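Local structure of nicotinate-nucleotide pyrophosphorylase (Ehrlichia chaffeensis, 3L0G) at residues 181-185 with 208-213. The protein probably converts quinolinate to nicotinate mononucleotide, a phosphoribosyl transfer coupled to decarboxylation that feeds NAD(+) biosynthesis. Numbering follows the deposited sequence.
With FMT (formic acid), chain J.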
loop_
_atom_site.group_PDB
_atom_site.type_symbol
_atom_site.label_atom_id
_atom_site.label_comp_id
_atom_site.label_asym_id
_atom_site.label_seq_id
_atom_site.Cartn_x
_atom_site.Cartn_y
_atom_site.Cartn_z
ATOM N N VAL C 181 -24.750 -6.570 -2.645
ATOM C CA VAL C 181 -25.652 -5.857 -3.541
ATOM C C VAL C 181 -26.462 -4.832 -2.751
ATOM O O VAL C 181 -27.027 -5.129 -1.674
ATOM C CB VAL C 181 -26.592 -6.822 -4.275
ATOM C CG1 VAL C 181 -27.787 -6.046 -4.906
ATOM C CG2 VAL C 181 -25.787 -7.624 -5.330
ATOM N N LEU C 182 -26.498 -3.612 -3.269
ATOM C CA LEU C 182 -27.374 -2.590 -2.695
ATOM C C LEU C 182 -27.790 -1.713 -3.849
ATOM O O LEU C 182 -26.989 -0.935 -4.341
ATOM C CB LEU C 182 -26.669 -1.773 -1.588
ATOM C CG LEU C 182 -27.559 -0.683 -0.959
ATOM C CD1 LEU C 182 -28.819 -1.294 -0.344
ATOM C CD2 LEU C 182 -26.795 0.127 0.101
ATOM N N ILE C 183 -29.038 -1.902 -4.284
ATOM C CA ILE C 183 -29.615 -1.194 -5.401
ATOM C C ILE C 183 -30.056 0.139 -4.862
ATOM O O ILE C 183 -30.791 0.205 -3.877
ATOM C CB ILE C 183 -30.834 -1.963 -5.977
ATOM C CG1 ILE C 183 -30.381 -3.393 -6.412
ATOM C CG2 ILE C 183 -31.494 -1.170 -7.109
ATOM C CD1 ILE C 183 -31.475 -4.304 -6.870
ATOM N N LYS C 184 -29.600 1.199 -5.518
ATOM C CA LYS C 184 -29.703 2.552 -5.007
ATOM C C LYS C 184 -30.640 3.379 -5.828
ATOM O O LYS C 184 -30.996 2.988 -6.945
ATOM C CB LYS C 184 -28.299 3.164 -4.937
ATOM C CG LYS C 184 -27.509 2.548 -3.790
ATOM C CD LYS C 184 -26.178 3.224 -3.526
ATOM C CE LYS C 184 -25.455 2.600 -2.345
ATOM N NZ LYS C 184 -25.782 3.197 -0.997
ATOM N N ASP C 185 -31.047 4.525 -5.277
ATOM C CA ASP C 185 -31.827 5.526 -6.010
ATOM C C ASP C 185 -31.315 5.708 -7.439
ATOM O O ASP C 185 -32.086 5.715 -8.403
ATOM C CB ASP C 185 -31.877 6.886 -5.262
ATOM C CG ASP C 185 -30.492 7.511 -5.010
ATOM O OD1 ASP C 185 -29.415 6.933 -5.358
ATOM O OD2 ASP C 185 -30.483 8.650 -4.484
ATOM N N GLU C 208 -28.130 -14.161 -5.173
ATOM C CA GLU C 208 -27.492 -13.058 -4.418
ATOM C C GLU C 208 -28.521 -12.449 -3.488
ATOM O O GLU C 208 -29.673 -12.258 -3.874
ATOM C CB GLU C 208 -26.961 -11.928 -5.310
ATOM C CG GLU C 208 -25.466 -12.014 -5.673
ATOM C CD GLU C 208 -24.512 -11.840 -4.520
ATOM O OE1 GLU C 208 -24.825 -11.077 -3.574
ATOM O OE2 GLU C 208 -23.424 -12.467 -4.575
ATOM N N TYR C 209 -28.088 -12.148 -2.271
ATOM C CA TYR C 209 -28.904 -11.436 -1.313
ATOM C C TYR C 209 -29.161 -10.043 -1.883
ATOM O O TYR C 209 -28.204 -9.357 -2.294
ATOM C CB TYR C 209 -28.136 -11.335 0.001
ATOM C CG TYR C 209 -28.879 -10.761 1.165
ATOM C CD1 TYR C 209 -29.398 -11.588 2.161
ATOM C CD2 TYR C 209 -28.989 -9.392 1.324
ATOM C CE1 TYR C 209 -30.045 -11.055 3.250
ATOM C CE2 TYR C 209 -29.619 -8.853 2.401
ATOM C CZ TYR C 209 -30.154 -9.682 3.361
ATOM O OH TYR C 209 -30.768 -9.126 4.439
ATOM N N ILE C 210 -30.414 -9.605 -1.908
ATOM C CA ILE C 210 -30.707 -8.314 -2.555
ATOM C C ILE C 210 -31.235 -7.320 -1.572
ATOM O O ILE C 210 -32.287 -7.560 -0.998
ATOM C CB ILE C 210 -31.729 -8.447 -3.700
ATOM C CG1 ILE C 210 -31.252 -9.491 -4.721
ATOM C CG2 ILE C 210 -31.947 -7.095 -4.351
ATOM C CD1 ILE C 210 -32.055 -9.517 -6.027
ATOM N N ALA C 211 -30.494 -6.213 -1.393
ATOM C CA ALA C 211 -30.967 -5.005 -0.685
ATOM C C ALA C 211 -31.284 -3.885 -1.660
ATOM O O ALA C 211 -30.587 -3.720 -2.652
ATOM C CB ALA C 211 -29.924 -4.508 0.299
ATOM N N ILE C 212 -32.321 -3.085 -1.364
ATOM C CA ILE C 212 -32.697 -1.968 -2.233
ATOM C C ILE C 212 -33.117 -0.738 -1.426
ATOM O O ILE C 212 -33.827 -0.855 -0.430
ATOM C CB ILE C 212 -33.796 -2.385 -3.219
ATOM C CG1 ILE C 212 -34.163 -1.224 -4.180
ATOM C CG2 ILE C 212 -35.018 -2.907 -2.466
ATOM C CD1 ILE C 212 -35.045 -1.664 -5.422
ATOM N N GLU C 213 -32.657 0.441 -1.823
ATOM C CA GLU C 213 -33.107 1.650 -1.137
ATOM C C GLU C 213 -34.360 2.285 -1.745
ATOM O O GLU C 213 -34.498 2.460 -2.970
ATOM C CB GLU C 213 -31.997 2.670 -0.912
ATOM C CG GLU C 213 -31.114 2.962 -2.032
ATOM C CD GLU C 213 -30.233 4.203 -1.782
ATOM O OE1 GLU C 213 -30.297 5.148 -2.619
ATOM O OE2 GLU C 213 -29.505 4.214 -0.743
HETATM C C FMT J . -23.466 1.261 1.520
HETATM O O1 FMT J . -23.109 0.096 1.743
HETATM O O2 FMT J . -23.541 1.737 0.380
HETATM O O HOH W 1 -25.548 -9.256 -1.917
#
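I183 pairs in parallel with I212, bonding through N to A211 O (2.9 Å) and through O to E213 N (2.8 Å), the strand axes crossing at -28°. Toward V181 the strands splay, CA-CA reaching 5.7 Å at I210, and a water bridges the gap, donating to Y209 O and E208 OE1 and accepting from V181 N. I183 lies across I210 and I212 on one face, CD1 meeting I210 CG2 at 3.8 Å and CB meeting I212 CG1, with helix 194-204 covering both partners. On the other face L182 CD1 presses on A211 CB at 3.5 Å, tighter than usual carbon contact. E213 ties its strand to the start of helix 185-191: chi1 of 46° sets CG between backbone N and carbonyl carbon, against K184 CA, and D185 N approaches OE1 (2.8 Å, 176° at the hydrogen) from the anti side, somewhat out of the carboxylate plane. D185 OD1 also nears OE1; this probable repulsion may be partly offset by the N-H bond. K184, the N-cap residue, bends at its last torsion to hydrogen-bond formate O2 through NZ; its salt bridge to E213 OE2 is long, 3.9 Å. The formate, probably from the crystallisation liquor, also binds R174 and R151, consistent with an anion-binding pocket. Helices 185-191 and 194-204 form the right-handed beta-alpha-beta crossover between these neighbouring strands, whose C-terminal ends face the active site in the quinolinate phosphoribosyltransferase alpha/beta-barrel.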